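Local coordinates for protein KLLA0E08119p (Kluyveromyces lactis, PDB 3VA7) that is the biotin-dependent urea carboxylase part of a longer enzyme and probably uses ATP and hydrogencarbonate to turn urea into urea-1-carboxylate, at residues R39-V44 with L322-P327; T329-G334 with W392-T397; I364-Y369 with D447-I452; V387-P390 with D396-V399; P411-I416 with T437-C442. One frame throughout, in Å; residues are numbered along the deposited sequence.

All five contacts belong to the biotin carboxylase part of the chain. Contacts 1 and 2, centres about 12 Å apart, both use helix 326-333. Contacts 2 and 4 share D396 and T397 on strand 394-397, whose neighbour, strand 412-420, carries contact 5. Contacts 4 and 5 lie closest, centres about 7 Å apart, while the centre of contact 3 is about 10 Å from that of contact 5 and the two are joined through backbone pairing of L368 with L413 and A414. K415 ties contact 5 back to contact 1 by a probable hydrogen bond from NZ to V324 O, 2.7 Å. The biotin and urea pockets are built elsewhere, from residues such as F700, D991 and K1202.

Contact 1. Residues R39-V44 with L322-P327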
# COMPACT_ATOMS: atom_id res chain seq x y z
N ARG A 39 -3.83 19.01 -20.32
CA ARG A 39 -3.33 17.99 -19.39
C ARG A 39 -4.02 16.66 -19.65
O ARG A 39 -4.73 16.48 -20.63
CB ARG A 39 -3.56 18.45 -17.92
CG ARG A 39 -5.02 18.45 -17.46
CD ARG A 39 -5.22 18.58 -15.93
NE ARG A 39 -4.76 17.41 -15.17
CZ ARG A 39 -5.39 16.21 -15.08
NH1 ARG A 39 -4.82 15.23 -14.36
NH2 ARG A 39 -6.56 15.96 -15.72
N GLY A 40 -3.81 15.71 -18.76
CA GLY A 40 -4.55 14.46 -18.83
C GLY A 40 -4.49 13.71 -20.14
O GLY A 40 -3.48 13.67 -20.84
N GLU A 41 -5.64 13.17 -20.48
CA GLU A 41 -5.84 12.14 -21.48
C GLU A 41 -5.82 12.74 -22.87
O GLU A 41 -5.21 12.20 -23.83
CB GLU A 41 -7.21 11.54 -21.10
CG GLU A 41 -8.02 10.87 -22.11
CD GLU A 41 -8.71 11.77 -23.15
OE1 GLU A 41 -9.72 12.50 -22.84
OE2 GLU A 41 -8.25 11.61 -24.30
N ILE A 42 -6.46 13.89 -23.02
CA ILE A 42 -6.34 14.58 -24.29
C ILE A 42 -4.89 14.98 -24.64
O ILE A 42 -4.46 14.93 -25.79
CB ILE A 42 -7.29 15.81 -24.39
CG1 ILE A 42 -7.48 16.15 -25.86
CG2 ILE A 42 -6.79 17.02 -23.52
CD1 ILE A 42 -7.72 14.92 -26.67
N ALA A 43 -4.13 15.40 -23.63
CA ALA A 43 -2.76 15.77 -23.93
C ALA A 43 -2.01 14.53 -24.48
O ALA A 43 -1.34 14.60 -25.55
CB ALA A 43 -2.08 16.35 -22.74
N VAL A 44 -2.17 13.39 -23.77
CA VAL A 44 -1.53 12.19 -24.17
C VAL A 44 -1.99 11.78 -25.59
O VAL A 44 -1.16 11.34 -26.41
CB VAL A 44 -1.79 11.03 -23.17
CG1 VAL A 44 -1.27 9.71 -23.73
CG2 VAL A 44 -1.13 11.32 -21.80
N LEU A 322 -12.70 20.52 -30.38
CA LEU A 322 -12.82 19.07 -30.39
C LEU A 322 -13.57 18.62 -29.13
O LEU A 322 -13.64 19.34 -28.15
CB LEU A 322 -11.43 18.44 -30.43
CG LEU A 322 -11.32 16.94 -30.72
CD1 LEU A 322 -11.65 16.56 -32.17
CD2 LEU A 322 -9.93 16.47 -30.35
N GLN A 323 -14.13 17.43 -29.16
CA GLN A 323 -14.88 16.92 -28.00
C GLN A 323 -14.33 15.61 -27.42
O GLN A 323 -13.73 14.80 -28.18
CB GLN A 323 -16.34 16.69 -28.39
CG GLN A 323 -17.23 17.91 -28.42
CD GLN A 323 -18.61 17.50 -28.85
OE1 GLN A 323 -18.77 16.97 -29.93
NE2 GLN A 323 -19.59 17.68 -28.00
N VAL A 324 -14.54 15.42 -26.11
CA VAL A 324 -14.13 14.20 -25.42
C VAL A 324 -14.49 12.91 -26.20
O VAL A 324 -13.62 12.09 -26.46
CB VAL A 324 -14.62 14.13 -23.93
CG1 VAL A 324 -14.10 12.81 -23.25
CG2 VAL A 324 -14.20 15.41 -23.08
N GLU A 325 -15.73 12.78 -26.67
CA GLU A 325 -16.17 11.56 -27.39
C GLU A 325 -15.67 11.36 -28.81
O GLU A 325 -16.12 10.40 -29.47
CB GLU A 325 -17.71 11.41 -27.42
CG GLU A 325 -18.45 12.59 -27.99
CD GLU A 325 -18.80 13.67 -26.94
OE1 GLU A 325 -18.03 13.87 -25.98
OE2 GLU A 325 -19.87 14.31 -27.08
N HIS A 326 -14.79 12.25 -29.29
CA HIS A 326 -14.34 12.20 -30.69
C HIS A 326 -13.78 10.84 -31.13
O HIS A 326 -13.82 10.51 -32.33
CB HIS A 326 -13.31 13.31 -31.01
CG HIS A 326 -11.92 12.99 -30.53
ND1 HIS A 326 -11.53 13.17 -29.22
CD2 HIS A 326 -10.84 12.49 -31.18
CE1 HIS A 326 -10.27 12.78 -29.07
NE2 HIS A 326 -9.83 12.36 -30.25
N PRO A 327 -13.21 10.06 -30.20
CA PRO A 327 -12.66 8.78 -30.70
C PRO A 327 -13.64 7.79 -31.31
O PRO A 327 -13.23 7.01 -32.15
CB PRO A 327 -12.02 8.15 -29.47
CG PRO A 327 -11.70 9.34 -28.50
CD PRO A 327 -12.85 10.31 -28.78
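E41 and I42, in helix 40-53, face V324 and H326, which sit where a type I beta turn from Q323 to H326 runs into helix 326-333. The contact thus joins the N-terminal domain of biotin carboxylase, with its parallel sheet, to the turn that follows strand 312-319 of the ATP-grasp region. R39 gives its carbonyl to A43 N, while its guanidinium turns elsewhere, to D65 and W398. The E41 CB is directed at the turn, and its OE1 lies 4.4 Å from V324 CG1, a loose approach. The polar business of that oxygen is with Y111 OH; K415 NZ is a longer, weak ion-pair partner, and the same lysine nitrogen is hydrogen-bonded to V324 O. Next comes I42. Its CG1 stands anti to the backbone N (chi1 -160°), which carries CD1 out to the histidine, 4.1 Å from H326 CE1, in a slanting approach to the ring. V44 follows on another side of the helix and packs on helix 69-73. The ring that I42 meets is well fixed. P327 CD lies against one face, near the rim, and L322 CD2 sits over the centre of the opposite face, 3.8 Å above the plane. H326 NE2 is hydrogen-bonded to R45 NE. The other nitrogen, ND1, donates in the ring plane to Q323 O at 2.9 Å, and the same carbonyl oxygen also accepts from H326 N.

Contact 2. Residues T329-G334 with W392-T397; sequences TEMVTG and WARVDT
With CG anti to its own nitrogen (chi1 164°) and an extended chain out to NE, R394 reaches from strand 394-397 to helix 326-333, where E330 meets it with CG anti to the carbonyl carbon and an extended chain of its own. The outcome is a salt-bridge network, E330-R394-D396, fastening the helix to a strand of the large antiparallel sheet. R394 NH1 donates to E330 OE1 at 2.7 Å, a nearly straight bond that lies in the guanidinium plane and meets the oxygen close to the C-O axis. NH2 adds a weak bond to the same oxygen, and the carboxylate plane is turned 48° from the guanidinium. Two residues along, D396 is gripped side-on: R394 NE holds OD1 of D396 at 2.8 Å, and R394 NH2 holds OD2, each on the syn side. A leucine in place of R394 is likely to leave the carboxylates of E330 and D396 without the cation between them, with D396 OD2 only 5.9 Å from E330 OE1. E330 OE2 has partners of its own, R45 NH2 and L337 N. The bent M331 chain crosses the arginine at a slant and sets its methyl on the stem, CE lying 3.8 Å from R394 CD.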
# COMPACT_ATOMS: atom_id res chain seq x y z
N THR A 329 -16.03 8.36 -33.47
CA THR A 329 -16.00 8.84 -34.85
C THR A 329 -14.73 8.34 -35.57
O THR A 329 -14.78 7.87 -36.74
CB THR A 329 -16.11 10.40 -34.87
OG1 THR A 329 -17.35 10.79 -34.24
CG2 THR A 329 -16.10 10.95 -36.25
N GLU A 330 -13.60 8.43 -34.88
CA GLU A 330 -12.31 7.96 -35.47
C GLU A 330 -12.31 6.43 -35.74
O GLU A 330 -11.64 5.94 -36.63
CB GLU A 330 -11.11 8.37 -34.60
CG GLU A 330 -10.86 9.87 -34.54
CD GLU A 330 -9.60 10.28 -33.77
OE1 GLU A 330 -9.02 9.41 -33.05
OE2 GLU A 330 -9.16 11.46 -33.89
N MET A 331 -13.10 5.68 -34.97
CA MET A 331 -13.05 4.26 -35.11
C MET A 331 -13.80 3.98 -36.38
O MET A 331 -13.32 3.21 -37.23
CB MET A 331 -13.70 3.51 -33.92
CG MET A 331 -12.93 3.55 -32.61
SD MET A 331 -11.57 2.35 -32.56
CE MET A 331 -10.31 3.54 -33.05
N VAL A 332 -14.98 4.58 -36.52
CA VAL A 332 -15.82 4.20 -37.68
C VAL A 332 -15.38 4.76 -39.06
O VAL A 332 -15.80 4.23 -40.09
CB VAL A 332 -17.30 4.39 -37.43
CG1 VAL A 332 -17.66 3.74 -36.13
CG2 VAL A 332 -17.65 5.87 -37.41
N THR A 333 -14.47 5.74 -39.07
CA THR A 333 -14.05 6.39 -40.32
C THR A 333 -12.55 6.14 -40.63
O THR A 333 -12.13 6.17 -41.77
CB THR A 333 -14.35 7.91 -40.22
OG1 THR A 333 -13.57 8.51 -39.19
CG2 THR A 333 -15.83 8.15 -39.84
N GLY A 334 -11.77 5.85 -39.58
CA GLY A 334 -10.33 5.63 -39.68
C GLY A 334 -9.60 6.95 -39.79
O GLY A 334 -8.44 6.97 -40.21
N TRP A 392 -6.86 -4.83 -26.68
CA TRP A 392 -7.47 -4.98 -28.04
C TRP A 392 -8.48 -3.87 -28.29
O TRP A 392 -8.83 -3.63 -29.45
CB TRP A 392 -8.18 -6.35 -28.26
CG TRP A 392 -9.08 -6.73 -27.11
CD1 TRP A 392 -8.74 -7.48 -26.02
CD2 TRP A 392 -10.44 -6.28 -26.86
NE1 TRP A 392 -9.78 -7.56 -25.14
CE2 TRP A 392 -10.84 -6.85 -25.62
CE3 TRP A 392 -11.34 -5.46 -27.55
CZ2 TRP A 392 -12.10 -6.65 -25.09
CZ3 TRP A 392 -12.61 -5.27 -27.01
CH2 TRP A 392 -12.98 -5.86 -25.80
N ALA A 393 -8.97 -3.25 -27.23
CA ALA A 393 -9.75 -2.01 -27.38
C ALA A 393 -8.79 -0.81 -27.57
O ALA A 393 -7.58 -0.92 -27.40
CB ALA A 393 -10.72 -1.80 -26.16
N ARG A 394 -9.33 0.33 -27.95
CA ARG A 394 -8.58 1.57 -27.91
C ARG A 394 -8.90 2.16 -26.55
O ARG A 394 -10.07 2.28 -26.17
CB ARG A 394 -8.99 2.55 -29.05
CG ARG A 394 -8.51 3.99 -28.79
CD ARG A 394 -8.64 4.87 -29.95
NE ARG A 394 -8.55 6.26 -29.56
CZ ARG A 394 -8.63 7.27 -30.42
NH1 ARG A 394 -8.82 7.03 -31.72
NH2 ARG A 394 -8.53 8.52 -29.99
N VAL A 395 -7.86 2.50 -25.79
CA VAL A 395 -8.10 3.20 -24.51
C VAL A 395 -7.30 4.46 -24.45
O VAL A 395 -6.11 4.46 -24.61
CB VAL A 395 -8.13 2.26 -23.20
CG1 VAL A 395 -7.93 0.77 -23.54
CG2 VAL A 395 -7.24 2.76 -22.04
N ASP A 396 -8.00 5.58 -24.32
CA ASP A 396 -7.29 6.83 -24.23
C ASP A 396 -7.23 7.11 -22.75
O ASP A 396 -8.27 7.21 -22.04
CB ASP A 396 -7.99 7.93 -25.04
CG ASP A 396 -8.04 7.64 -26.57
OD1 ASP A 396 -7.33 6.77 -27.14
OD2 ASP A 396 -8.82 8.30 -27.24
N THR A 397 -6.02 7.14 -22.24
CA THR A 397 -5.86 7.33 -20.84
C THR A 397 -4.57 8.11 -20.60
O THR A 397 -3.86 8.49 -21.56
CB THR A 397 -5.84 5.94 -20.10
OG1 THR A 397 -5.85 6.14 -18.67
CG2 THR A 397 -4.59 5.08 -20.55

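Contact 3. Residues I364-Y369 with D447-I452; sequences IEARLY and DYLRSI
From L449 the side chain leaves the helix on the strand side and lodges between A366 and L368, with its branch spread over the backbone in between. Its CG meets the methyl of A366, L449 CG to A366 CB 4.2 Å. Its CD2 comes within 3.6 Å of R367 O, whose polar partner is N445 ND2. The L368 side chain lies at about a right angle to that of L449: its CG is anti to the backbone N (chi1 -168°), and this swings CD1 round to 4.2 Å from L449 CD2. Strand 364-369 and helix 447-452 run nearly antiparallel, at 156°, with axes 9.4 Å apart, so the helix lies along one face of the large antiparallel sheet, in its biotin carboxylase C-terminal part. Helix 423-435 shares the job, L430 reaching A366 and L434 reaching L449. Cut back to an alanine, L449 is likely to leave a gap between A366 and L368, where its two branches had been. The R367 guanidinium is turned off away from the helix: NE forms a salt bridge to E268, and NH2 one to E325. Its third nitrogen, NH1, donates in the guanidinium plane to Y369 OH at 3.1 Å.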
# COMPACT_ATOMS: atom_id res chain seq x y z
N ILE A 364 -18.40 2.37 -29.66
CA ILE A 364 -18.87 2.93 -28.41
C ILE A 364 -17.78 3.18 -27.36
O ILE A 364 -16.74 2.53 -27.35
CB ILE A 364 -20.18 2.25 -27.85
CG1 ILE A 364 -20.09 2.15 -26.36
CG2 ILE A 364 -20.70 0.89 -28.59
CD1 ILE A 364 -20.96 3.18 -25.72
N GLU A 365 -18.03 4.19 -26.53
CA GLU A 365 -17.05 4.73 -25.60
C GLU A 365 -17.68 4.79 -24.22
O GLU A 365 -18.83 5.20 -24.09
CB GLU A 365 -16.62 6.15 -26.01
CG GLU A 365 -15.78 6.82 -24.95
CD GLU A 365 -15.25 8.18 -25.35
OE1 GLU A 365 -14.07 8.25 -25.76
OE2 GLU A 365 -15.98 9.18 -25.22
N ALA A 366 -16.94 4.38 -23.20
CA ALA A 366 -17.37 4.53 -21.81
C ALA A 366 -16.32 5.36 -21.09
O ALA A 366 -15.10 5.22 -21.33
CB ALA A 366 -17.54 3.14 -21.12
N ARG A 367 -16.77 6.23 -20.20
CA ARG A 367 -15.83 7.11 -19.54
C ARG A 367 -15.53 6.64 -18.12
O ARG A 367 -16.39 6.76 -17.23
CB ARG A 367 -16.42 8.51 -19.49
CG ARG A 367 -16.91 9.09 -20.80
CD ARG A 367 -16.89 10.63 -20.64
NE ARG A 367 -17.35 11.37 -21.80
CZ ARG A 367 -17.53 12.68 -21.81
NH1 ARG A 367 -17.26 13.40 -20.73
NH2 ARG A 367 -17.97 13.29 -22.90
N LEU A 368 -14.33 6.11 -17.91
CA LEU A 368 -13.90 5.72 -16.57
C LEU A 368 -13.47 6.91 -15.76
O LEU A 368 -12.47 7.55 -16.09
CB LEU A 368 -12.75 4.70 -16.62
CG LEU A 368 -12.36 3.95 -15.32
CD1 LEU A 368 -13.33 2.79 -14.99
CD2 LEU A 368 -10.91 3.42 -15.39
N TYR A 369 -14.22 7.19 -14.70
CA TYR A 369 -13.96 8.28 -13.74
C TYR A 369 -13.51 7.76 -12.36
O TYR A 369 -14.02 6.74 -11.86
CB TYR A 369 -15.23 9.12 -13.53
CG TYR A 369 -15.60 10.04 -14.68
CD1 TYR A 369 -14.96 11.27 -14.82
CD2 TYR A 369 -16.61 9.71 -15.59
CE1 TYR A 369 -15.26 12.13 -15.86
CE2 TYR A 369 -16.93 10.56 -16.63
CZ TYR A 369 -16.25 11.79 -16.75
OH TYR A 369 -16.49 12.70 -17.77
N ASP A 447 -18.07 -0.39 -12.03
CA ASP A 447 -19.18 -1.25 -11.73
C ASP A 447 -20.45 -0.60 -12.21
O ASP A 447 -21.28 -1.25 -12.79
CB ASP A 447 -19.29 -1.55 -10.22
CG ASP A 447 -20.36 -2.59 -9.93
OD1 ASP A 447 -20.19 -3.71 -10.42
OD2 ASP A 447 -21.39 -2.27 -9.28
N TYR A 448 -20.63 0.68 -11.92
CA TYR A 448 -21.73 1.48 -12.48
C TYR A 448 -21.79 1.41 -14.03
O TYR A 448 -22.83 1.15 -14.62
CB TYR A 448 -21.51 2.90 -12.01
CG TYR A 448 -22.42 3.92 -12.58
CD1 TYR A 448 -21.96 4.78 -13.58
CD2 TYR A 448 -23.71 4.11 -12.08
CE1 TYR A 448 -22.76 5.78 -14.08
CE2 TYR A 448 -24.54 5.10 -12.58
CZ TYR A 448 -24.05 5.93 -13.59
OH TYR A 448 -24.83 6.93 -14.12
N LEU A 449 -20.64 1.60 -14.66
CA LEU A 449 -20.51 1.43 -16.11
C LEU A 449 -20.96 0.06 -16.57
O LEU A 449 -21.63 -0.04 -17.59
CB LEU A 449 -19.07 1.67 -16.60
CG LEU A 449 -18.55 3.03 -17.07
CD1 LEU A 449 -19.51 4.16 -16.78
CD2 LEU A 449 -17.17 3.30 -16.49
N ARG A 450 -20.57 -0.97 -15.83
CA ARG A 450 -20.79 -2.38 -16.24
C ARG A 450 -22.27 -2.71 -16.30
O ARG A 450 -22.79 -3.30 -17.28
CB ARG A 450 -20.11 -3.31 -15.24
CG ARG A 450 -18.77 -3.79 -15.68
CD ARG A 450 -18.00 -4.13 -14.46
NE ARG A 450 -16.62 -4.37 -14.79
CZ ARG A 450 -15.68 -4.58 -13.88
NH1 ARG A 450 -16.04 -4.56 -12.61
NH2 ARG A 450 -14.41 -4.82 -14.22
N SER A 451 -22.93 -2.33 -15.21
CA SER A 451 -24.35 -2.38 -15.05
C SER A 451 -25.10 -1.64 -16.19
O SER A 451 -26.04 -2.21 -16.76
CB SER A 451 -24.68 -1.83 -13.67
OG SER A 451 -25.89 -1.11 -13.73
N ILE A 452 -24.68 -0.41 -16.52
CA ILE A 452 -25.29 0.31 -17.67
C ILE A 452 -25.04 -0.41 -18.98
O ILE A 452 -25.98 -0.85 -19.60
CB ILE A 452 -24.86 1.75 -17.79
CG1 ILE A 452 -25.30 2.55 -16.56
CG2 ILE A 452 -25.45 2.37 -19.02
CD1 ILE A 452 -24.70 3.91 -16.54

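Contact 4. Residues V387-P390 with D396-V399; sequences VSFP and DTWV
The F389 ring comes up against a threonine that is already busy with two partners: T397 OG1 accepts from V399 N at 3.3 Å, an ST turn, and is also hydrogen-bonded to L413 O. F389 CE2 lies 4.0 Å from T397 CG2 and 4.1 Å from T397 OG1, the ring being oblique to the methyl. The torsion of T397 explains this pairing. OG1 is anti to the backbone N (chi1 -172°), which turns the hydroxyl forward to the V399 amide and leaves CG2 beside F389 CE2. V399 O comes near the plane of that ring, at its edge, 4.4 Å from F389 CE2. Beyond it the valines meet, V387 CG1 lying 4.3 Å from V399 CG2, and F389 CZ touches the same methyl. The other V399 methyl, CG1, sits over the centre of the W398 ring. The backbones stay well apart, 9.9 Å between the CA atoms of F389 and T397, so the two segments run back past each other joined by side chains, not as a paired hairpin. Strand 386-388 pairs with 438-440, while 394-397 pairs with 412-420; the contact therefore bridges a two-stranded sheet and the large antiparallel sheet, in its biotin carboxylase C-terminal part.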
# COMPACT_ATOMS: atom_id res chain seq x y z
N VAL A 387 -3.21 -1.32 -12.59
CA VAL A 387 -3.97 -0.73 -13.68
C VAL A 387 -3.88 -1.68 -14.85
O VAL A 387 -2.84 -1.88 -15.42
CB VAL A 387 -3.42 0.70 -14.06
CG1 VAL A 387 -4.16 1.23 -15.24
CG2 VAL A 387 -3.49 1.70 -12.86
N SER A 388 -4.99 -2.33 -15.18
CA SER A 388 -5.02 -3.15 -16.38
C SER A 388 -6.15 -2.84 -17.37
O SER A 388 -7.32 -2.67 -16.98
CB SER A 388 -5.03 -4.63 -16.00
OG SER A 388 -4.48 -5.37 -17.08
N PHE A 389 -5.79 -2.75 -18.65
CA PHE A 389 -6.80 -2.48 -19.72
C PHE A 389 -6.79 -3.55 -20.85
O PHE A 389 -5.73 -4.09 -21.22
CB PHE A 389 -6.62 -1.10 -20.37
CG PHE A 389 -6.79 0.07 -19.42
CD1 PHE A 389 -8.04 0.37 -18.87
CD2 PHE A 389 -5.68 0.94 -19.11
CE1 PHE A 389 -8.21 1.48 -18.01
CE2 PHE A 389 -5.85 2.08 -18.25
CZ PHE A 389 -7.12 2.34 -17.72
N PRO A 390 -7.98 -3.83 -21.41
CA PRO A 390 -7.95 -4.71 -22.57
C PRO A 390 -7.07 -4.07 -23.63
O PRO A 390 -7.33 -2.92 -24.04
CB PRO A 390 -9.42 -4.71 -23.05
CG PRO A 390 -10.02 -3.46 -22.47
CD PRO A 390 -9.35 -3.34 -21.12
N ASP A 396 -8.00 5.58 -24.32
CA ASP A 396 -7.29 6.83 -24.23
C ASP A 396 -7.23 7.11 -22.75
O ASP A 396 -8.27 7.21 -22.04
CB ASP A 396 -7.99 7.93 -25.04
CG ASP A 396 -8.04 7.64 -26.57
OD1 ASP A 396 -7.33 6.77 -27.14
OD2 ASP A 396 -8.82 8.30 -27.24
N THR A 397 -6.02 7.14 -22.24
CA THR A 397 -5.86 7.33 -20.84
C THR A 397 -4.57 8.11 -20.60
O THR A 397 -3.86 8.49 -21.56
CB THR A 397 -5.84 5.94 -20.10
OG1 THR A 397 -5.85 6.14 -18.67
CG2 THR A 397 -4.59 5.08 -20.55
N TRP A 398 -4.28 8.35 -19.33
CA TRP A 398 -3.05 9.02 -18.95
C TRP A 398 -2.55 8.39 -17.66
O TRP A 398 -1.70 8.95 -17.00
CB TRP A 398 -3.31 10.52 -18.75
CG TRP A 398 -4.26 10.78 -17.67
CD1 TRP A 398 -5.64 10.61 -17.70
CD2 TRP A 398 -3.94 11.23 -16.35
NE1 TRP A 398 -6.19 10.95 -16.47
CE2 TRP A 398 -5.17 11.33 -15.63
CE3 TRP A 398 -2.73 11.54 -15.70
CZ2 TRP A 398 -5.21 11.73 -14.29
CZ3 TRP A 398 -2.77 11.95 -14.37
CH2 TRP A 398 -4.00 12.04 -13.66
N VAL A 399 -3.05 7.20 -17.32
CA VAL A 399 -2.72 6.57 -16.04
C VAL A 399 -2.14 5.15 -16.18
O VAL A 399 -2.33 4.47 -17.20
CB VAL A 399 -3.94 6.56 -15.12
CG1 VAL A 399 -4.56 7.98 -15.06
CG2 VAL A 399 -4.94 5.48 -15.54

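Contact 5. Residues P411-I416 with T437-C442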
# COMPACT_ATOMS: atom_id res chain seq x y z
N PRO A 411 -12.07 14.16 -12.77
CA PRO A 411 -11.64 12.83 -12.37
C PRO A 411 -11.56 11.78 -13.53
O PRO A 411 -11.60 10.58 -13.28
CB PRO A 411 -12.69 12.47 -11.29
CG PRO A 411 -13.93 13.33 -11.63
CD PRO A 411 -13.53 14.34 -12.69
N THR A 412 -11.41 12.21 -14.77
CA THR A 412 -11.25 11.24 -15.84
C THR A 412 -10.00 10.34 -15.71
O THR A 412 -8.87 10.80 -15.50
CB THR A 412 -11.25 11.94 -17.20
OG1 THR A 412 -12.55 12.53 -17.42
CG2 THR A 412 -10.93 10.94 -18.31
N LEU A 413 -10.21 9.04 -15.82
CA LEU A 413 -9.11 8.11 -15.75
C LEU A 413 -8.74 7.64 -17.15
O LEU A 413 -7.56 7.60 -17.52
CB LEU A 413 -9.47 6.92 -14.84
CG LEU A 413 -9.47 7.23 -13.33
CD1 LEU A 413 -9.97 6.12 -12.39
CD2 LEU A 413 -8.09 7.76 -12.87
N ALA A 414 -9.75 7.32 -17.92
CA ALA A 414 -9.57 6.56 -19.12
C ALA A 414 -10.84 6.60 -19.92
O ALA A 414 -11.89 6.84 -19.41
CB ALA A 414 -9.17 5.11 -18.77
N LYS A 415 -10.71 6.46 -21.22
CA LYS A 415 -11.86 6.36 -22.07
C LYS A 415 -11.63 5.05 -22.79
O LYS A 415 -10.55 4.82 -23.38
CB LYS A 415 -11.94 7.51 -23.04
CG LYS A 415 -12.25 8.79 -22.37
CD LYS A 415 -12.50 9.89 -23.39
CE LYS A 415 -11.21 10.31 -24.09
NZ LYS A 415 -11.44 11.09 -25.30
N ILE A 416 -12.63 4.18 -22.67
CA ILE A 416 -12.55 2.83 -23.16
C ILE A 416 -13.41 2.74 -24.41
O ILE A 416 -14.62 2.90 -24.34
CB ILE A 416 -13.01 1.85 -22.06
CG1 ILE A 416 -11.99 1.93 -20.92
CG2 ILE A 416 -13.06 0.42 -22.57
CD1 ILE A 416 -12.60 1.89 -19.57
N THR A 437 -11.27 -4.54 -17.54
CA THR A 437 -10.67 -3.32 -17.02
C THR A 437 -10.52 -3.44 -15.51
O THR A 437 -11.53 -3.43 -14.75
CB THR A 437 -11.55 -2.08 -17.37
OG1 THR A 437 -11.41 -1.75 -18.76
CG2 THR A 437 -11.16 -0.85 -16.51
N ALA A 438 -9.27 -3.55 -15.08
CA ALA A 438 -8.97 -3.61 -13.66
C ALA A 438 -8.12 -2.42 -13.21
O ALA A 438 -6.91 -2.35 -13.51
CB ALA A 438 -8.30 -4.92 -13.33
N VAL A 439 -8.76 -1.49 -12.50
CA VAL A 439 -8.11 -0.31 -11.94
C VAL A 439 -8.38 -0.16 -10.42
O VAL A 439 -9.53 -0.06 -9.98
CB VAL A 439 -8.57 0.94 -12.69
CG1 VAL A 439 -8.12 2.21 -11.94
CG2 VAL A 439 -8.06 0.90 -14.14
N TYR A 440 -7.31 -0.13 -9.62
CA TYR A 440 -7.45 -0.22 -8.17
C TYR A 440 -6.56 0.81 -7.47
O TYR A 440 -5.48 1.12 -7.97
CB TYR A 440 -7.10 -1.63 -7.67
CG TYR A 440 -7.80 -2.83 -8.33
CD1 TYR A 440 -9.14 -3.15 -8.05
CD2 TYR A 440 -7.08 -3.70 -9.16
CE1 TYR A 440 -9.77 -4.29 -8.64
CE2 TYR A 440 -7.67 -4.83 -9.73
CZ TYR A 440 -9.01 -5.11 -9.48
OH TYR A 440 -9.56 -6.23 -10.07
N GLY A 441 -7.02 1.34 -6.34
CA GLY A 441 -6.31 2.43 -5.66
C GLY A 441 -7.14 3.69 -5.43
O GLY A 441 -6.87 4.49 -4.51
N CYS A 442 -8.14 3.86 -6.30
CA CYS A 442 -9.17 4.86 -6.23
C CYS A 442 -10.47 4.12 -6.41
O CYS A 442 -10.51 3.09 -7.04
CB CYS A 442 -9.08 5.79 -7.43
SG CYS A 442 -7.68 6.88 -7.33
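I416 and T437 reach toward each other tip to tip, and the isoleucine shows how. Its CB is still 5.1 Å from T437 OG1. From there CG1 runs anti to the carbonyl carbon (chi1 -66°) and closes to 4.3 Å from T437 OG1, while the other branch, CG2, leans off to 4.7 Å from the same oxygen. The tip, CD1, then makes the real contact at 3.9 Å from T437 OG1 and also comes 4.4 Å from T437 CG2. A methyl against a hydroxyl gives that oxygen no bond; its polar partner is A433 O, back in helix 423-435. Three residues earlier in the strand, L413 does the apolar part: its CD1 lies 4.3 Å from V439 CG1, two branched side chains meeting at their ends. V439 in turn packs on V387, and L413 rests on L368 and A370 of strand 362-372. Of the residues between, A414 packs on F389 and T397, and K415 NZ is hydrogen-bonded to V324 O. The strand carrying these side chains is not regular. L413 N donates to L368 O at 2.7 Å, and A414 O accepts from L368 N, so two residues stand opposite one, and in the biotin carboxylase C-terminal part of the large antiparallel sheet strand 412-420 pairs with strand 362-372 through a classic beta bulge.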